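Local coordinates for protein putative pyrroline carboxylate reductase (Streptococcus pyogenes, PDB 2AHR) that probably catalyses the last step of proline biosynthesis, the NAD(P)H-dependent reduction of 1-pyrroline-5-carboxylate to L-proline, at residues Y50-S53 with H54-I58; L72-T75 with V76-L80; R139-D142 with L143-S146. One frame throughout, in Å; residues are numbered along the deposited sequence.

Interaction 1 of 3, residues Y50-S53 with H54-I58; sequences YAMS and HQDLI. With NAP (NADP nicotinamide-adenine-dinucleotide phosphate), chain S.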
loop_
_atom_site.group_PDB
_atom_site.type_symbol
_atom_site.label_atom_id
_atom_site.label_comp_id
_atom_site.label_asym_id
_atom_site.label_seq_id
_atom_site.Cartn_x
_atom_site.Cartn_y
_atom_site.Cartn_z
ATOM N N TYR E 50 -17.340 16.770 -50.704
ATOM C CA TYR E 50 -18.019 17.047 -49.436
ATOM C C TYR E 50 -19.485 17.379 -49.699
ATOM O O TYR E 50 -19.844 17.800 -50.806
ATOM C CB TYR E 50 -17.338 18.192 -48.666
ATOM C CG TYR E 50 -17.447 19.545 -49.341
ATOM C CD1 TYR E 50 -16.479 19.969 -50.249
ATOM C CD2 TYR E 50 -18.522 20.400 -49.074
ATOM C CE1 TYR E 50 -16.580 21.213 -50.878
ATOM C CE2 TYR E 50 -18.628 21.641 -49.695
ATOM C CZ TYR E 50 -17.654 22.042 -50.594
ATOM O OH TYR E 50 -17.747 23.268 -51.216
ATOM N N ALA E 51 -20.321 17.196 -48.678
ATOM C CA ALA E 51 -21.741 17.524 -48.768
ATOM C C ALA E 51 -22.083 18.863 -48.108
ATOM O O ALA E 51 -21.406 19.310 -47.174
ATOM C CB ALA E 51 -22.590 16.401 -48.173
HETATM N N MSE E 52 -23.156 19.482 -48.599
HETATM C CA MSE E 52 -23.624 20.771 -48.103
HETATM C C MSE E 52 -24.261 20.668 -46.711
HETATM O O MSE E 52 -24.349 21.662 -45.983
HETATM C CB MSE E 52 -24.600 21.401 -49.106
HETATM C CG MSE E 52 -23.995 21.735 -50.484
HETATM SE SE MSE E 52 -22.489 22.740 -50.443
HETATM C CE MSE E 52 -23.002 24.163 -49.480
ATOM N N SER E 53 -24.694 19.458 -46.354
ATOM C CA SER E 53 -25.291 19.148 -45.052
ATOM C C SER E 53 -25.299 17.632 -44.892
ATOM O O SER E 53 -25.008 16.913 -45.848
ATOM C CB SER E 53 -26.731 19.681 -44.980
ATOM O OG SER E 53 -27.616 18.895 -45.769
ATOM N N HIS E 54 -25.652 17.142 -43.702
ATOM C CA HIS E 54 -25.785 15.693 -43.500
ATOM C C HIS E 54 -26.959 15.145 -44.296
ATOM O O HIS E 54 -26.877 14.054 -44.849
ATOM C CB HIS E 54 -25.933 15.303 -42.019
ATOM C CG HIS E 54 -24.779 15.710 -41.159
ATOM N ND1 HIS E 54 -23.489 15.804 -41.631
ATOM C CD2 HIS E 54 -24.721 16.026 -39.843
ATOM C CE1 HIS E 54 -22.690 16.184 -40.652
ATOM N NE2 HIS E 54 -23.412 16.326 -39.556
ATOM N N GLN E 55 -28.052 15.901 -44.353
ATOM C CA GLN E 55 -29.207 15.485 -45.148
ATOM C C GLN E 55 -28.851 15.456 -46.631
ATOM O O GLN E 55 -29.245 14.532 -47.346
ATOM C CB GLN E 55 -30.432 16.367 -44.875
ATOM C CG GLN E 55 -31.771 15.733 -45.288
ATOM C CD GLN E 55 -32.063 14.398 -44.600
ATOM O OE1 GLN E 55 -32.181 14.321 -43.375
ATOM N NE2 GLN E 55 -32.208 13.349 -45.396
ATOM N N ASP E 56 -28.083 16.455 -47.071
ATOM C CA ASP E 56 -27.566 16.524 -48.443
ATOM C C ASP E 56 -26.739 15.268 -48.758
ATOM O O ASP E 56 -26.881 14.672 -49.834
ATOM C CB ASP E 56 -26.744 17.809 -48.644
ATOM C CG ASP E 56 -26.189 17.953 -50.068
ATOM O OD1 ASP E 56 -24.954 18.136 -50.215
ATOM O OD2 ASP E 56 -26.983 17.898 -51.039
ATOM N N LEU E 57 -25.893 14.867 -47.805
ATOM C CA LEU E 57 -25.180 13.582 -47.848
ATOM C C LEU E 57 -26.164 12.397 -47.978
ATOM O O LEU E 57 -26.068 11.598 -48.921
ATOM C CB LEU E 57 -24.304 13.450 -46.589
ATOM C CG LEU E 57 -23.424 12.260 -46.167
ATOM C CD1 LEU E 57 -24.188 10.925 -46.083
ATOM C CD2 LEU E 57 -22.188 12.140 -47.032
ATOM N N ILE E 58 -27.118 12.313 -47.047
ATOM C CA ILE E 58 -28.067 11.187 -46.976
ATOM C C ILE E 58 -28.866 10.950 -48.275
ATOM O O ILE E 58 -29.120 9.801 -48.651
ATOM C CB ILE E 58 -29.038 11.313 -45.757
ATOM C CG1 ILE E 58 -28.261 11.301 -44.432
ATOM C CG2 ILE E 58 -30.047 10.174 -45.751
ATOM C CD1 ILE E 58 -29.027 11.899 -43.245
HETATM P PA NAP S . -12.504 12.360 -32.873
HETATM O O1A NAP S . -12.742 13.349 -31.786
HETATM O O2A NAP S . -11.066 12.363 -33.273
HETATM O O5B NAP S . -13.454 12.606 -34.158
HETATM C C5B NAP S . -14.795 13.026 -34.044
HETATM C C4B NAP S . -15.082 13.972 -35.207
HETATM O O4B NAP S . -16.470 14.224 -35.353
HETATM C C3B NAP S . -14.381 15.315 -35.015
HETATM O O3B NAP S . -13.506 15.513 -36.105
HETATM C C2B NAP S . -15.491 16.354 -34.983
HETATM O O2B NAP S . -15.241 17.515 -35.760
HETATM C C1B NAP S . -16.642 15.605 -35.640
HETATM N N9A NAP S . -17.955 16.171 -35.244
HETATM C C8A NAP S . -18.275 16.825 -34.075
HETATM N N7A NAP S . -19.578 17.195 -34.134
HETATM C C5A NAP S . -20.095 16.795 -35.323
HETATM C C6A NAP S . -21.361 16.935 -35.894
HETATM N N6A NAP S . -22.102 17.980 -35.529
HETATM N N1A NAP S . -21.585 16.408 -37.151
HETATM C C2A NAP S . -20.567 15.777 -37.845
HETATM N N3A NAP S . -19.316 15.658 -37.276
HETATM C C4A NAP S . -19.081 16.156 -36.034
HETATM O O3 NAP S . -13.012 10.897 -32.390
HETATM P PN NAP S . -12.436 9.498 -32.971
HETATM O O1N NAP S . -11.312 9.087 -32.082
HETATM O O2N NAP S . -12.206 9.567 -34.440
HETATM O O5D NAP S . -13.684 8.512 -32.684
HETATM C C5D NAP S . -14.811 8.478 -33.531
HETATM C C4D NAP S . -15.574 7.171 -33.332
HETATM O O4D NAP S . -14.748 6.045 -33.565
HETATM C C3D NAP S . -16.105 7.044 -31.908
HETATM O O3D NAP S . -17.464 6.692 -31.994
HETATM C C2D NAP S . -15.299 5.933 -31.247
HETATM O O2D NAP S . -16.118 5.195 -30.348
HETATM C C1D NAP S . -14.791 5.135 -32.467
HETATM N N1N NAP S . -13.453 4.498 -32.342
HETATM C C2N NAP S . -12.309 5.252 -32.173
HETATM C C3N NAP S . -11.060 4.629 -32.091
HETATM C C7N NAP S . -9.792 5.430 -32.032
HETATM O O7N NAP S . -8.583 4.706 -32.025
HETATM N N7N NAP S . -9.827 6.769 -31.999
HETATM C C4N NAP S . -10.975 3.235 -32.185
HETATM C C5N NAP S . -12.124 2.479 -32.365
HETATM C C6N NAP S . -13.358 3.129 -32.444
HETATM P P2B NAP S . -14.241 18.711 -35.325
HETATM O O1X NAP S . -14.436 19.855 -36.306
HETATM O O2X NAP S . -14.600 19.186 -33.935
HETATM O O3X NAP S . -12.798 18.237 -35.358
#
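S53 is the N-cap of the short helix 54-58: its OG takes the amide hydrogen of D56 N at 2.8 Å, a nearly straight bond (160°). With chi1 at 73°, the hydroxyl sits between the backbone N and carbonyl carbon, turned back over the first turn. Serine suits the place because its short arm brings a hydroxyl oxygen within reach of an amide in that turn. D56 returns the grip on the incoming loop: its OD1 accepts M52 N at 2.8 Å, on the anti side of the carboxylate and 25° out of its plane. L57 N closes the turn on S53 O (3.0 Å). A51 CB packs 3.8 Å from L57 CB, and L57 also rests on I9 and I30 of the sheet.

The ring of H54, the first helical residue, reaches to the coenzyme. Its NE2 donates to adenine N1A of NADP at 3.0 Å, with N1A near the ring plane, while ND1 bonds to S32 OG, which should fix the ring's rotation. The capped turn thus probably helps to place the histidine for the adenine, and the carboxylate of D56 at the helix N-terminus probably gains from the helix dipole.

Interaction 2 of 3, residues L72-T75 with V76-L80; sequences LFET and VLKPL. With NAP (NADP nicotinamide-adenine-dinucleotide phosphate), chain S.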
loop_
_atom_site.group_PDB
_atom_site.type_symbol
_atom_site.label_atom_id
_atom_site.label_comp_id
_atom_site.label_asym_id
_atom_site.label_seq_id
_atom_site.Cartn_x
_atom_site.Cartn_y
_atom_site.Cartn_z
ATOM N N LEU E 72 -22.564 12.125 -29.128
ATOM C CA LEU E 72 -23.283 13.019 -30.038
ATOM C C LEU E 72 -24.314 12.323 -30.917
ATOM O O LEU E 72 -24.905 12.962 -31.786
ATOM C CB LEU E 72 -22.286 13.754 -30.936
ATOM C CG LEU E 72 -21.762 15.139 -30.549
ATOM C CD1 LEU E 72 -21.600 15.331 -29.029
ATOM C CD2 LEU E 72 -20.448 15.414 -31.277
ATOM N N PHE E 73 -24.523 11.025 -30.715
ATOM C CA PHE E 73 -25.472 10.257 -31.533
ATOM C C PHE E 73 -26.905 10.834 -31.525
ATOM O O PHE E 73 -27.467 11.114 -32.579
ATOM C CB PHE E 73 -25.461 8.764 -31.131
ATOM C CG PHE E 73 -24.517 7.900 -31.965
ATOM C CD1 PHE E 73 -23.199 8.294 -32.198
ATOM C CD2 PHE E 73 -24.948 6.676 -32.484
ATOM C CE1 PHE E 73 -22.334 7.500 -32.966
ATOM C CE2 PHE E 73 -24.095 5.872 -33.241
ATOM C CZ PHE E 73 -22.789 6.290 -33.487
ATOM N N GLU E 74 -27.475 11.024 -30.334
ATOM C CA GLU E 74 -28.823 11.579 -30.184
ATOM C C GLU E 74 -28.955 12.963 -30.827
ATOM O O GLU E 74 -29.760 13.150 -31.736
ATOM C CB GLU E 74 -29.208 11.629 -28.706
ATOM C CG GLU E 74 -30.651 12.023 -28.452
ATOM C CD GLU E 74 -31.228 11.376 -27.202
ATOM O OE1 GLU E 74 -32.468 11.205 -27.144
ATOM O OE2 GLU E 74 -30.449 11.022 -26.283
ATOM N N THR E 75 -28.149 13.914 -30.361
ATOM C CA THR E 75 -28.118 15.271 -30.909
ATOM C C THR E 75 -28.006 15.329 -32.439
ATOM O O THR E 75 -28.758 16.060 -33.089
ATOM C CB THR E 75 -26.967 16.078 -30.276
ATOM O OG1 THR E 75 -27.228 16.232 -28.876
ATOM C CG2 THR E 75 -26.828 17.468 -30.919
ATOM N N VAL E 76 -27.078 14.561 -33.008
ATOM C CA VAL E 76 -26.778 14.663 -34.437
ATOM C C VAL E 76 -27.714 13.832 -35.318
ATOM O O VAL E 76 -28.008 14.242 -36.436
ATOM C CB VAL E 76 -25.263 14.344 -34.756
ATOM C CG1 VAL E 76 -24.958 14.458 -36.256
ATOM C CG2 VAL E 76 -24.317 15.264 -33.956
ATOM N N LEU E 77 -28.183 12.684 -34.828
ATOM C CA LEU E 77 -28.922 11.736 -35.688
ATOM C C LEU E 77 -30.445 11.911 -35.748
ATOM O O LEU E 77 -31.060 11.682 -36.798
ATOM C CB LEU E 77 -28.594 10.280 -35.328
ATOM C CG LEU E 77 -27.117 9.863 -35.315
ATOM C CD1 LEU E 77 -27.004 8.406 -34.942
ATOM C CD2 LEU E 77 -26.437 10.149 -36.649
ATOM N N LYS E 78 -31.045 12.295 -34.623
ATOM C CA LYS E 78 -32.500 12.370 -34.520
ATOM C C LYS E 78 -33.148 13.313 -35.563
ATOM O O LYS E 78 -34.098 12.898 -36.240
ATOM C CB LYS E 78 -32.952 12.675 -33.083
ATOM C CG LYS E 78 -32.815 11.493 -32.138
ATOM C CD LYS E 78 -33.825 11.522 -30.995
ATOM C CE LYS E 78 -33.688 10.256 -30.149
ATOM N NZ LYS E 78 -34.682 10.116 -29.034
ATOM N N PRO E 79 -32.639 14.565 -35.707
ATOM C CA PRO E 79 -33.190 15.471 -36.745
ATOM C C PRO E 79 -33.060 15.019 -38.210
ATOM O O PRO E 79 -33.646 15.642 -39.089
ATOM C CB PRO E 79 -32.413 16.782 -36.530
ATOM C CG PRO E 79 -31.201 16.403 -35.775
ATOM C CD PRO E 79 -31.594 15.237 -34.911
ATOM N N LEU E 80 -32.311 13.956 -38.475
ATOM C CA LEU E 80 -32.027 13.536 -39.853
ATOM C C LEU E 80 -33.012 12.462 -40.332
ATOM O O LEU E 80 -33.626 11.783 -39.516
ATOM C CB LEU E 80 -30.580 13.028 -39.947
ATOM C CG LEU E 80 -29.370 13.987 -39.950
ATOM C CD1 LEU E 80 -29.500 15.231 -39.069
ATOM C CD2 LEU E 80 -28.094 13.232 -39.585
HETATM P PA NAP S . -12.504 12.360 -32.873
HETATM O O1A NAP S . -12.742 13.349 -31.786
HETATM O O2A NAP S . -11.066 12.363 -33.273
HETATM O O5B NAP S . -13.454 12.606 -34.158
HETATM C C5B NAP S . -14.795 13.026 -34.044
HETATM C C4B NAP S . -15.082 13.972 -35.207
HETATM O O4B NAP S . -16.470 14.224 -35.353
HETATM C C3B NAP S . -14.381 15.315 -35.015
HETATM O O3B NAP S . -13.506 15.513 -36.105
HETATM C C2B NAP S . -15.491 16.354 -34.983
HETATM O O2B NAP S . -15.241 17.515 -35.760
HETATM C C1B NAP S . -16.642 15.605 -35.640
HETATM N N9A NAP S . -17.955 16.171 -35.244
HETATM C C8A NAP S . -18.275 16.825 -34.075
HETATM N N7A NAP S . -19.578 17.195 -34.134
HETATM C C5A NAP S . -20.095 16.795 -35.323
HETATM C C6A NAP S . -21.361 16.935 -35.894
HETATM N N6A NAP S . -22.102 17.980 -35.529
HETATM N N1A NAP S . -21.585 16.408 -37.151
HETATM C C2A NAP S . -20.567 15.777 -37.845
HETATM N N3A NAP S . -19.316 15.658 -37.276
HETATM C C4A NAP S . -19.081 16.156 -36.034
HETATM O O3 NAP S . -13.012 10.897 -32.390
HETATM P PN NAP S . -12.436 9.498 -32.971
HETATM O O1N NAP S . -11.312 9.087 -32.082
HETATM O O2N NAP S . -12.206 9.567 -34.440
HETATM O O5D NAP S . -13.684 8.512 -32.684
HETATM C C5D NAP S . -14.811 8.478 -33.531
HETATM C C4D NAP S . -15.574 7.171 -33.332
HETATM O O4D NAP S . -14.748 6.045 -33.565
HETATM C C3D NAP S . -16.105 7.044 -31.908
HETATM O O3D NAP S . -17.464 6.692 -31.994
HETATM C C2D NAP S . -15.299 5.933 -31.247
HETATM O O2D NAP S . -16.118 5.195 -30.348
HETATM C C1D NAP S . -14.791 5.135 -32.467
HETATM N N1N NAP S . -13.453 4.498 -32.342
HETATM C C2N NAP S . -12.309 5.252 -32.173
HETATM C C3N NAP S . -11.060 4.629 -32.091
HETATM C C7N NAP S . -9.792 5.430 -32.032
HETATM O O7N NAP S . -8.583 4.706 -32.025
HETATM N N7N NAP S . -9.827 6.769 -31.999
HETATM C C4N NAP S . -10.975 3.235 -32.185
HETATM C C5N NAP S . -12.124 2.479 -32.365
HETATM C C6N NAP S . -13.358 3.129 -32.444
HETATM P P2B NAP S . -14.241 18.711 -35.325
HETATM O O1X NAP S . -14.436 19.855 -36.306
HETATM O O2X NAP S . -14.600 19.186 -33.935
HETATM O O3X NAP S . -12.798 18.237 -35.358
#
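F73 and L77, one turn apart, run side by side in the same direction, and CD1 of L77 comes to 3.6 Å from CD2 of the F73 ring, approaching it obliquely. Leucine reaches the ring because its CG lies opposite its own carbonyl carbon (chi1 -54°), beside the backbone N, with the chain then stretched out. Large apolar groups suit this buried face, where L66 and L98 touch both residues and F101 closes on the ring.

On the coenzyme side, L72 CB and V76 CG2 meet at 3.9 Å. L72 CD2 lies 3.5 Å from adenine N7A, and V76 CG2 lies 3.8 Å from the amino nitrogen N6A. A branched valine fits here: chi1 of -180° sets CG1 anti to the backbone N, towards N1A, and leaves CG2 anti to the carbonyl carbon, as the methyl beside both L72 and N6A.

The outward side is polar. E74 and K78 lie alongside each other, four residues apart, and K78 NZ forms a salt bridge with E74 OE1 at 3.1 Å, meeting the carboxylate on its anti side and 30° out of plane. Beyond CG the lysine is extended, whereas the glutamate bends at chi2 to present its oxygen; the CG of E74 also packs against the lysine CE.

Backbone bonds from V76 N to L72 O and from L77 N to F73 O hold the turn. P79 has no amide hydrogen to continue the series and instead sets CD against T75 O at 3.5 Å, as the chain leaves through a type I turn from L77 to L80. Aliphatic groups therefore offer the adenine shape and van der Waals contact, while the ion pair faces outward and probably adds modest stability to this helical turn.

Interaction 3 of 3, residues R139-D142 with L143-S146; sequences RVRD and LTDS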
loop_
_atom_site.group_PDB
_atom_site.type_symbol
_atom_site.label_atom_id
_atom_site.label_comp_id
_atom_site.label_asym_id
_atom_site.label_seq_id
_atom_site.Cartn_x
_atom_site.Cartn_y
_atom_site.Cartn_z
ATOM N N ARG E 139 -21.139 -7.684 -48.324
ATOM C CA ARG E 139 -20.713 -6.430 -48.955
ATOM C C ARG E 139 -19.977 -5.519 -47.972
ATOM O O ARG E 139 -18.977 -4.887 -48.324
ATOM C CB ARG E 139 -21.902 -5.697 -49.577
ATOM C CG ARG E 139 -22.053 -5.928 -51.083
ATOM C CD ARG E 139 -23.490 -5.801 -51.553
ATOM N NE ARG E 139 -24.127 -4.537 -51.185
ATOM C CZ ARG E 139 -25.417 -4.408 -50.859
ATOM N NH1 ARG E 139 -26.223 -5.470 -50.823
ATOM N NH2 ARG E 139 -25.907 -3.211 -50.546
ATOM N N VAL E 140 -20.473 -5.466 -46.739
ATOM C CA VAL E 140 -19.835 -4.677 -45.691
ATOM C C VAL E 140 -18.535 -5.348 -45.211
ATOM O O VAL E 140 -17.559 -4.656 -44.948
ATOM C CB VAL E 140 -20.812 -4.354 -44.536
ATOM C CG1 VAL E 140 -20.087 -3.660 -43.367
ATOM C CG2 VAL E 140 -21.959 -3.476 -45.047
ATOM N N ARG E 141 -18.520 -6.678 -45.144
ATOM C CA ARG E 141 -17.304 -7.411 -44.857
ATOM C C ARG E 141 -16.203 -7.112 -45.893
ATOM O O ARG E 141 -15.028 -7.037 -45.545
ATOM C CB ARG E 141 -17.566 -8.917 -44.757
ATOM C CG ARG E 141 -16.347 -9.704 -44.261
ATOM C CD ARG E 141 -16.572 -11.210 -44.222
ATOM N NE ARG E 141 -17.739 -11.567 -43.419
ATOM C CZ ARG E 141 -18.869 -12.089 -43.903
ATOM N NH1 ARG E 141 -18.999 -12.340 -45.203
ATOM N NH2 ARG E 141 -19.877 -12.372 -43.075
ATOM N N ASP E 142 -16.587 -6.928 -47.158
ATOM C CA ASP E 142 -15.655 -6.482 -48.189
ATOM C C ASP E 142 -15.030 -5.133 -47.856
ATOM O O ASP E 142 -13.836 -4.924 -48.098
ATOM C CB ASP E 142 -16.350 -6.380 -49.554
ATOM C CG ASP E 142 -16.588 -7.727 -50.178
ATOM O OD1 ASP E 142 -15.753 -8.623 -49.957
ATOM O OD2 ASP E 142 -17.613 -7.889 -50.892
ATOM N N LEU E 143 -15.859 -4.220 -47.344
ATOM C CA LEU E 143 -15.418 -2.906 -46.875
ATOM C C LEU E 143 -14.418 -2.995 -45.716
ATOM O O LEU E 143 -13.375 -2.318 -45.715
ATOM C CB LEU E 143 -16.631 -2.098 -46.419
ATOM C CG LEU E 143 -17.365 -1.172 -47.384
ATOM C CD1 LEU E 143 -17.198 -1.555 -48.839
ATOM C CD2 LEU E 143 -18.827 -1.069 -46.998
ATOM N N THR E 144 -14.739 -3.822 -44.725
ATOM C CA THR E 144 -13.869 -3.941 -43.569
ATOM C C THR E 144 -12.565 -4.634 -43.955
ATOM O O THR E 144 -11.501 -4.264 -43.456
ATOM C CB THR E 144 -14.548 -4.627 -42.358
ATOM O OG1 THR E 144 -15.071 -5.909 -42.735
ATOM C CG2 THR E 144 -15.674 -3.771 -41.823
ATOM N N ASP E 145 -12.636 -5.619 -44.857
ATOM C CA ASP E 145 -11.420 -6.304 -45.322
ATOM C C ASP E 145 -10.471 -5.368 -46.090
ATOM O O ASP E 145 -9.292 -5.682 -46.268
ATOM C CB ASP E 145 -11.748 -7.556 -46.150
ATOM C CG ASP E 145 -12.218 -8.734 -45.286
ATOM O OD1 ASP E 145 -11.950 -8.764 -44.062
ATOM O OD2 ASP E 145 -12.848 -9.663 -45.842
ATOM N N SER E 146 -10.971 -4.214 -46.520
ATOM C CA SER E 146 -10.123 -3.264 -47.240
ATOM C C SER E 146 -9.163 -2.513 -46.324
ATOM O O SER E 146 -8.181 -1.955 -46.799
ATOM C CB SER E 146 -10.949 -2.274 -48.071
ATOM O OG SER E 146 -11.509 -1.241 -47.268
#
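R141 and D145, one turn apart near the C-terminal end of helix 134-145, run side by side, but their charged ends do not meet. The guanidinium and carboxylate planes stand 43° apart, and R141 NE is 5.8 Å from D145 OD2. What lies against one face of the carboxylate is backbone: R141 O sits almost directly over D145 CG, at 3.3 Å. R141 CG is on that same side, 3.8 Å from D145 OD2, because chi1 of -172° sets this methylene opposite the arginine's backbone N. The other oxygen, OD1, has its bond to T150 OG1 on the next strand.

The same R141 O accepts D145 N at 2.9 Å. T144 OG1 also approaches R141 O closely, at 3.0 Å, and is hydrogen-bonded with T150 OG1. Threonine suits the site: its hydroxyl pairs with T150, and its side chain rests on T124 and I111.

V140 and L143 are buried in different surroundings. V140 packs on L109 and L126 of the sheet, whereas L143 packs against H27 and, with both torsions away from the usual staggered values, lays its methyls against the backbone of R139 and V140. T144 N bonds to V140 O at 2.9 Å, in the carbonyl plane, whereas the bond from L143 N to R139 O is weak.

S146 OG turns back and donates to L143 O at 2.7 Å; S146 N also donates to that oxygen, which is therefore gripped twice. A small hydroxyl residue can turn back in this way on a carbonyl one turn earlier. D145, a negative group near a helix C-terminus, is in a place the helix dipole probably disfavours; the T150 hydroxyl should offset part of that cost, tying the helix to strand 148-152.

Interactions 1 and 2 come first along the chain, on helices 54-58 and 73-77 that flank strand 63-66 of the Rossmann-type nucleotide-binding unit. Their centres are 14 Å apart and they touch: L80 packs on H54, Q55 and I58, and V76 meets the H54 ring. Both contribute contacts to the adenine of one NADP; S34, earlier in the chain, also hydrogen-bonds to this coenzyme. Interaction 3 follows much later, on helix 134-145, which connects strands 122-128 and 148-152 of the same mixed sheet. Its centre is 23 Å from interaction 1 and 26 Å from interaction 2, with no touch, so it belongs to the sheet's framework rather than to the adenine pocket.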